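Local coordinates for protein alpha-14 giardin (Giardia lamblia, PDB 3CHJ) that binds calcium and phospholipid as an annexin and may act as a calcium-regulated structural element linking the membrane to the underlying axoneme, at residues S262-L265 with N266-A270; K80-A83 with Q84-E88; Y143-A146 with K147-A151. One frame throughout, in Å; residues are numbered along the deposited sequence.

Contact 1: S262-L265 with N266-A270; sequences SNRL and NRITA
R267 lays one face of its guanidinium over the start of the R264 side chain, with R264 CA 3.8 Å above the plane and NH2 3.7 Å from R264 CB. Its CG sits between the backbone N and the carbonyl carbon (chi1 66°), and from there the chain runs extended to NE, back along the helix toward R264. The two guanidinium planes stand 74° apart, with R264 NE 3.9 Å from R267 NH2. Both arginines gather round D106, which forms salt bridges with both NE atoms. The contact is the first two turns of helix 262-272, in the fourth annexin repeat, and here it faces helix 101-108, which supplies D106. R264 CG also lies alongside I268 CG1, 3.8 Å away. On another side of the helix L265 O is gripped twice by T269: its N and its OG1 arrive from opposite faces of the carbonyl plane, OG1 at 2.7 Å. The same hydroxyl is also bonded to W311 NE1. One water joins N263 O to R267 NH1, and another links N263 OD1 to N266 ND2, whose amide is further held by Y303 OH at OD1 and D70 O at ND2.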
loop_
_atom_site.group_PDB
_atom_site.type_symbol
_atom_site.label_atom_id
_atom_site.label_comp_id
_atom_site.label_asym_id
_atom_site.label_seq_id
_atom_site.Cartn_x
_atom_site.Cartn_y
_atom_site.Cartn_z
ATOM N N SER A 262 4.631 -12.834 -2.437
ATOM C CA SER A 262 3.784 -12.504 -3.606
ATOM C C SER A 262 2.456 -11.810 -3.269
ATOM O O SER A 262 2.025 -10.915 -3.998
ATOM C CB SER A 262 3.546 -13.726 -4.516
ATOM O OG SER A 262 2.447 -14.514 -4.088
ATOM N N ASN A 263 1.808 -12.214 -2.182
ATOM C CA ASN A 263 0.601 -11.493 -1.738
ATOM C C ASN A 263 0.903 -10.048 -1.400
ATOM O O ASN A 263 0.137 -9.121 -1.788
ATOM C CB ASN A 263 -0.026 -12.193 -0.540
ATOM C CG ASN A 263 -0.640 -13.504 -0.918
ATOM O OD1 ASN A 263 -1.306 -13.615 -1.947
ATOM N ND2 ASN A 263 -0.417 -14.520 -0.090
ATOM N N ARG A 264 2.003 -9.828 -0.691
ATOM C CA ARG A 264 2.402 -8.456 -0.383
ATOM C C ARG A 264 2.789 -7.706 -1.660
ATOM O O ARG A 264 2.372 -6.565 -1.860
ATOM C CB ARG A 264 3.502 -8.338 0.699
ATOM C CG ARG A 264 4.038 -6.898 0.876
ATOM C CD ARG A 264 5.032 -6.745 2.027
ATOM N NE ARG A 264 4.363 -6.247 3.231
ATOM C CZ ARG A 264 4.881 -6.306 4.458
ATOM N NH1 ARG A 264 6.051 -6.904 4.658
ATOM N NH2 ARG A 264 4.226 -5.774 5.484
ATOM N N LEU A 265 3.575 -8.341 -2.537
ATOM C CA LEU A 265 3.949 -7.684 -3.786
ATOM C C LEU A 265 2.707 -7.259 -4.548
ATOM O O LEU A 265 2.667 -6.146 -5.103
ATOM C CB LEU A 265 4.830 -8.591 -4.665
ATOM C CG LEU A 265 6.228 -8.900 -4.100
ATOM C CD1 LEU A 265 6.838 -10.117 -4.810
ATOM C CD2 LEU A 265 7.146 -7.712 -4.235
ATOM N N ASN A 266 1.713 -8.144 -4.616
ATOM C CA ASN A 266 0.494 -7.845 -5.377
ATOM C C ASN A 266 -0.235 -6.639 -4.801
ATOM O O ASN A 266 -0.602 -5.719 -5.543
ATOM C CB ASN A 266 -0.450 -9.055 -5.411
ATOM C CG ASN A 266 0.044 -10.144 -6.326
ATOM O OD1 ASN A 266 1.019 -9.951 -7.069
ATOM N ND2 ASN A 266 -0.652 -11.282 -6.320
ATOM N N ARG A 267 -0.472 -6.648 -3.490
ATOM C CA ARG A 267 -1.279 -5.564 -2.926
ATOM C C ARG A 267 -0.538 -4.225 -2.983
ATOM O O ARG A 267 -1.149 -3.183 -3.262
ATOM C CB ARG A 267 -1.770 -5.890 -1.506
ATOM C CG ARG A 267 -0.675 -5.988 -0.483
ATOM C CD ARG A 267 -1.301 -6.141 0.889
ATOM N NE ARG A 267 -0.298 -6.463 1.897
ATOM C CZ ARG A 267 -0.089 -7.678 2.385
ATOM N NH1 ARG A 267 -0.818 -8.720 1.966
ATOM N NH2 ARG A 267 0.862 -7.848 3.301
ATOM N N ILE A 268 0.778 -4.227 -2.728
ATOM C CA ILE A 268 1.519 -2.976 -2.785
ATOM C C ILE A 268 1.508 -2.443 -4.220
ATOM O O ILE A 268 1.258 -1.267 -4.441
ATOM C CB ILE A 268 2.985 -3.135 -2.291
ATOM C CG1 ILE A 268 3.028 -3.658 -0.838
ATOM C CG2 ILE A 268 3.768 -1.851 -2.518
ATOM C CD1 ILE A 268 2.617 -2.652 0.200
ATOM N N THR A 269 1.711 -3.335 -5.193
ATOM C CA THR A 269 1.721 -2.939 -6.594
ATOM C C THR A 269 0.321 -2.442 -7.020
ATOM O O THR A 269 0.185 -1.341 -7.554
ATOM C CB THR A 269 2.229 -4.101 -7.477
ATOM O OG1 THR A 269 3.543 -4.467 -7.024
ATOM C CG2 THR A 269 2.243 -3.685 -8.957
ATOM N N ALA A 270 -0.725 -3.222 -6.769
ATOM C CA ALA A 270 -2.084 -2.816 -7.170
ATOM C C ALA A 270 -2.547 -1.514 -6.491
ATOM O O ALA A 270 -3.172 -0.667 -7.147
ATOM C CB ALA A 270 -3.065 -3.958 -6.882
HETATM O O HOH W 1 -2.386 -8.939 -0.502
HETATM O O HOH W 2 -2.284 -11.911 -3.932
#

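Contact 2: K80-A83 with Q84-E88; sequences KPRA and QLLCE
K80 swings its CG anti to the carbonyl carbon (chi1 -81°) and runs extended to CE before a bend at chi4 (-56°), while E88 stretches out beyond CG to meet it from the opposite direction. The pair spans the N-terminal start of helix 82-94, where P81 holds the N-cap position and its carbonyl accepts the backbone N-H of L85. K80 NZ lies 3.3 Å from E88 OE1, a salt bridge, and makes a weak bond to OE2; the aliphatic CE is nearer still, 3.1 Å from OE1, so the lysine lies against the carboxylate with its carbons as well as its ammonium. A water accepts from K80 NZ and donates to E88 OE2, closing a second route between the charges. E88 lies six residues beyond R82, the first residue of the helix, and its carboxylate, held by K80, Q84 and a water, is probably kept in its charged form. P81 CD packs alongside Q84 CB at 4.2 Å. On another side R82 reaches across L86, its CG 4.0 Å from L86 CD1; the arginine's NH1 is bonded to M271 O of helix 262-272, and L86 itself rests on M271, so this turn joins the two helices. Q84 bends at chi2 (77°) and turns its amide toward the carboxylate already engaged by K80: NE2 donates to E88 OE2 at 3.2 Å, with the acceptor close to the amide plane and the donor on the anti side of the oxygen.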
loop_
_atom_site.group_PDB
_atom_site.type_symbol
_atom_site.label_atom_id
_atom_site.label_comp_id
_atom_site.label_asym_id
_atom_site.label_seq_id
_atom_site.Cartn_x
_atom_site.Cartn_y
_atom_site.Cartn_z
ATOM N N LYS A 80 -10.095 -3.449 -10.395
ATOM C CA LYS A 80 -11.049 -3.032 -9.366
ATOM C C LYS A 80 -10.883 -1.552 -9.098
ATOM O O LYS A 80 -9.770 -1.048 -9.130
ATOM C CB LYS A 80 -10.752 -3.761 -8.043
ATOM C CG LYS A 80 -11.306 -5.137 -7.977
ATOM C CD LYS A 80 -10.788 -5.888 -6.798
ATOM C CE LYS A 80 -11.087 -7.356 -7.005
ATOM N NZ LYS A 80 -12.537 -7.611 -7.229
ATOM N N PRO A 81 -11.984 -0.858 -8.763
ATOM C CA PRO A 81 -11.771 0.467 -8.197
ATOM C C PRO A 81 -10.961 0.382 -6.886
ATOM O O PRO A 81 -11.116 -0.570 -6.129
ATOM C CB PRO A 81 -13.197 0.946 -7.895
ATOM C CG PRO A 81 -14.072 0.110 -8.766
ATOM C CD PRO A 81 -13.412 -1.217 -8.841
ATOM N N ARG A 82 -10.140 1.394 -6.638
ATOM C CA ARG A 82 -9.251 1.465 -5.467
ATOM C C ARG A 82 -9.957 1.185 -4.136
ATOM O O ARG A 82 -9.524 0.343 -3.334
ATOM C CB ARG A 82 -8.608 2.851 -5.434
ATOM C CG ARG A 82 -7.897 3.219 -4.151
ATOM C CD ARG A 82 -7.342 4.637 -4.241
ATOM N NE ARG A 82 -6.145 4.788 -3.413
ATOM C CZ ARG A 82 -5.027 4.095 -3.612
ATOM N NH1 ARG A 82 -4.962 3.211 -4.599
ATOM N NH2 ARG A 82 -3.979 4.272 -2.825
ATOM N N ALA A 83 -11.045 1.909 -3.892
ATOM C CA ALA A 83 -11.752 1.794 -2.623
ATOM C C ALA A 83 -12.245 0.369 -2.401
ATOM O O ALA A 83 -12.185 -0.149 -1.285
ATOM C CB ALA A 83 -12.903 2.790 -2.564
ATOM N N GLN A 84 -12.741 -0.261 -3.462
ATOM C CA GLN A 84 -13.202 -1.642 -3.399
ATOM C C GLN A 84 -12.047 -2.592 -3.043
ATOM O O GLN A 84 -12.166 -3.433 -2.153
ATOM C CB GLN A 84 -13.805 -2.046 -4.750
ATOM C CG GLN A 84 -14.460 -3.402 -4.719
ATOM C CD GLN A 84 -15.820 -3.367 -4.041
ATOM O OE1 GLN A 84 -16.554 -2.378 -4.134
ATOM N NE2 GLN A 84 -16.165 -4.453 -3.360
ATOM N N LEU A 85 -10.926 -2.419 -3.741
ATOM C CA LEU A 85 -9.744 -3.194 -3.477
ATOM C C LEU A 85 -9.335 -3.060 -1.999
ATOM O O LEU A 85 -9.091 -4.083 -1.341
ATOM C CB LEU A 85 -8.608 -2.765 -4.412
ATOM C CG LEU A 85 -7.263 -3.400 -4.081
ATOM C CD1 LEU A 85 -7.328 -4.897 -4.321
ATOM C CD2 LEU A 85 -6.167 -2.731 -4.897
ATOM N N LEU A 86 -9.276 -1.827 -1.478
ATOM C CA LEU A 86 -8.862 -1.635 -0.079
ATOM C C LEU A 86 -9.775 -2.374 0.898
ATOM O O LEU A 86 -9.299 -3.019 1.844
ATOM C CB LEU A 86 -8.802 -0.142 0.275
ATOM C CG LEU A 86 -7.865 0.708 -0.594
ATOM C CD1 LEU A 86 -7.983 2.193 -0.276
ATOM C CD2 LEU A 86 -6.423 0.263 -0.464
ATOM N N CYS A 87 -11.091 -2.288 0.675
ATOM C CA CYS A 87 -12.039 -2.983 1.542
ATOM C C CYS A 87 -11.867 -4.500 1.454
ATOM O O CYS A 87 -11.883 -5.196 2.463
ATOM C CB CYS A 87 -13.485 -2.627 1.170
ATOM S SG CYS A 87 -13.925 -0.954 1.615
ATOM N N GLU A 88 -11.724 -5.006 0.235
ATOM C CA GLU A 88 -11.537 -6.449 0.042
ATOM C C GLU A 88 -10.254 -6.953 0.702
ATOM O O GLU A 88 -10.234 -8.060 1.255
ATOM C CB GLU A 88 -11.559 -6.827 -1.428
ATOM C CG GLU A 88 -12.906 -6.539 -2.078
ATOM C CD GLU A 88 -12.919 -6.895 -3.553
ATOM O OE1 GLU A 88 -11.911 -7.446 -4.024
ATOM O OE2 GLU A 88 -13.938 -6.626 -4.226
HETATM O O HOH W 3 -14.924 -8.613 -5.781
#

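Contact 3: Y143-A146 with K147-A151; sequences YMWA and KLINA
Helix 144-154 of this annexin opens with Y143 at its N-cap position, and its first turns pack W145 and I149 side by side, pointing the same way. I149 CD1 meets the indole at its edge, in the ring plane, 3.9 Å from CZ3 and 4.0 Å from CE3. Both side chains carry their CG or CG1 between the backbone N and the carbonyl carbon (chi1 63° and 68°), which sends them the same way one turn apart. The CB of A146 lies over one face of the indole, offset toward its rim. This apolar side is buried against helices 101-108 and 131-139, and W145 also touches L228 and A232 of helix 227-241. M144 and K147 meet on a different side, SD to CD 4.0 Å; beyond this carbon the lysine bends at chi4, and NZ is bonded to D141 O. The N150 amide folds back by A146 O, and its ND2 donates to G140 O and D141 OD1. The backbone bond from K147 N to Y143 O is 2.9 Å. Carbon contacts thus set the indole and isoleucine against their neighbours, whereas the lysine and asparagine ends tie the helix to the chain just before it.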
loop_
_atom_site.group_PDB
_atom_site.type_symbol
_atom_site.label_atom_id
_atom_site.label_comp_id
_atom_site.label_asym_id
_atom_site.label_seq_id
_atom_site.Cartn_x
_atom_site.Cartn_y
_atom_site.Cartn_z
ATOM N N TYR A 143 -0.060 -3.536 21.052
ATOM C CA TYR A 143 1.145 -3.246 20.281
ATOM C C TYR A 143 1.074 -1.847 19.718
ATOM O O TYR A 143 -0.016 -1.370 19.377
ATOM C CB TYR A 143 1.346 -4.247 19.136
ATOM C CG TYR A 143 1.482 -5.636 19.680
ATOM C CD1 TYR A 143 0.458 -6.562 19.537
ATOM C CD2 TYR A 143 2.613 -5.979 20.417
ATOM C CE1 TYR A 143 0.560 -7.833 20.072
ATOM C CE2 TYR A 143 2.726 -7.244 20.979
ATOM C CZ TYR A 143 1.702 -8.153 20.801
ATOM O OH TYR A 143 1.822 -9.403 21.351
ATOM N N MET A 144 2.226 -1.197 19.637
ATOM C CA MET A 144 2.292 0.141 19.027
ATOM C C MET A 144 1.768 0.184 17.582
ATOM O O MET A 144 1.069 1.130 17.216
ATOM C CB MET A 144 3.708 0.732 19.119
ATOM C CG MET A 144 4.069 1.120 20.557
ATOM S SD MET A 144 3.031 2.448 21.233
ATOM C CE MET A 144 3.583 3.867 20.300
ATOM N N TRP A 145 2.054 -0.840 16.774
ATOM C CA TRP A 145 1.544 -0.877 15.384
ATOM C C TRP A 145 0.011 -0.946 15.393
ATOM O O TRP A 145 -0.626 -0.395 14.496
ATOM C CB TRP A 145 2.128 -2.031 14.552
ATOM C CG TRP A 145 1.797 -3.402 15.053
ATOM C CD1 TRP A 145 2.583 -4.182 15.852
ATOM C CD2 TRP A 145 0.599 -4.160 14.807
ATOM N NE1 TRP A 145 1.955 -5.378 16.115
ATOM C CE2 TRP A 145 0.730 -5.386 15.495
ATOM C CE3 TRP A 145 -0.572 -3.921 14.073
ATOM C CZ2 TRP A 145 -0.267 -6.365 15.477
ATOM C CZ3 TRP A 145 -1.560 -4.909 14.046
ATOM C CH2 TRP A 145 -1.410 -6.104 14.759
ATOM N N ALA A 146 -0.554 -1.633 16.389
ATOM C CA ALA A 146 -2.007 -1.781 16.532
ATOM C C ALA A 146 -2.618 -0.479 16.995
ATOM O O ALA A 146 -3.623 -0.056 16.431
ATOM C CB ALA A 146 -2.349 -2.966 17.506
ATOM N N LYS A 147 -1.993 0.184 17.972
ATOM C CA LYS A 147 -2.492 1.495 18.406
ATOM C C LYS A 147 -2.478 2.456 17.207
ATOM O O LYS A 147 -3.399 3.258 17.022
ATOM C CB LYS A 147 -1.634 2.075 19.529
ATOM C CG LYS A 147 -1.695 1.280 20.813
ATOM C CD LYS A 147 -0.851 1.941 21.903
ATOM C CE LYS A 147 -0.847 1.140 23.188
ATOM N NZ LYS A 147 -2.183 1.125 23.844
ATOM N N LEU A 148 -1.425 2.365 16.389
ATOM C CA LEU A 148 -1.268 3.268 15.260
ATOM C C LEU A 148 -2.366 3.024 14.221
ATOM O O LEU A 148 -3.039 3.979 13.807
ATOM C CB LEU A 148 0.135 3.146 14.640
ATOM C CG LEU A 148 0.371 4.012 13.408
ATOM C CD1 LEU A 148 0.239 5.501 13.754
ATOM C CD2 LEU A 148 1.722 3.706 12.846
ATOM N N ILE A 149 -2.542 1.775 13.766
ATOM C CA ILE A 149 -3.576 1.534 12.746
ATOM C C ILE A 149 -5.001 1.755 13.290
ATOM O O ILE A 149 -5.864 2.182 12.538
ATOM C CB ILE A 149 -3.450 0.191 12.005
ATOM C CG1 ILE A 149 -3.744 -0.993 12.949
ATOM C CG2 ILE A 149 -2.085 0.103 11.332
ATOM C CD1 ILE A 149 -3.802 -2.359 12.207
ATOM N N ASN A 150 -5.239 1.472 14.578
ATOM C CA ASN A 150 -6.551 1.780 15.160
ATOM C C ASN A 150 -6.813 3.284 15.144
ATOM O O ASN A 150 -7.946 3.734 14.838
ATOM C CB ASN A 150 -6.650 1.270 16.603
ATOM C CG ASN A 150 -6.768 -0.234 16.687
ATOM O OD1 ASN A 150 -7.275 -0.899 15.762
ATOM N ND2 ASN A 150 -6.309 -0.786 17.792
ATOM N N ALA A 151 -5.794 4.077 15.479
ATOM C CA ALA A 151 -5.963 5.528 15.476
ATOM C C ALA A 151 -6.252 6.038 14.063
ATOM O O ALA A 151 -7.064 6.954 13.842
ATOM C CB ALA A 151 -4.740 6.202 16.046
#

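In the fold
Along the chain the order is contact 2, contact 3, contact 1, each at the start of its own helix: 82-94, 144-154 and 262-272. Contacts 1 and 2 are neighbours, with centres 13 Å apart, and touch where A270 CB meets L85 CD2 at 3.9 Å, so an early helix packs on one from the fourth repeat, far along the sequence. Contact 3 touches neither, its centre about 22 Å from the centres of both; helix 101-108 bridges the gap to contact 1, meeting R264 and R267 as well as W145 and I149. In this all-helical annexin, contact 3 lies near the bound calcium ion, with the M144 side chain about 9 Å from it.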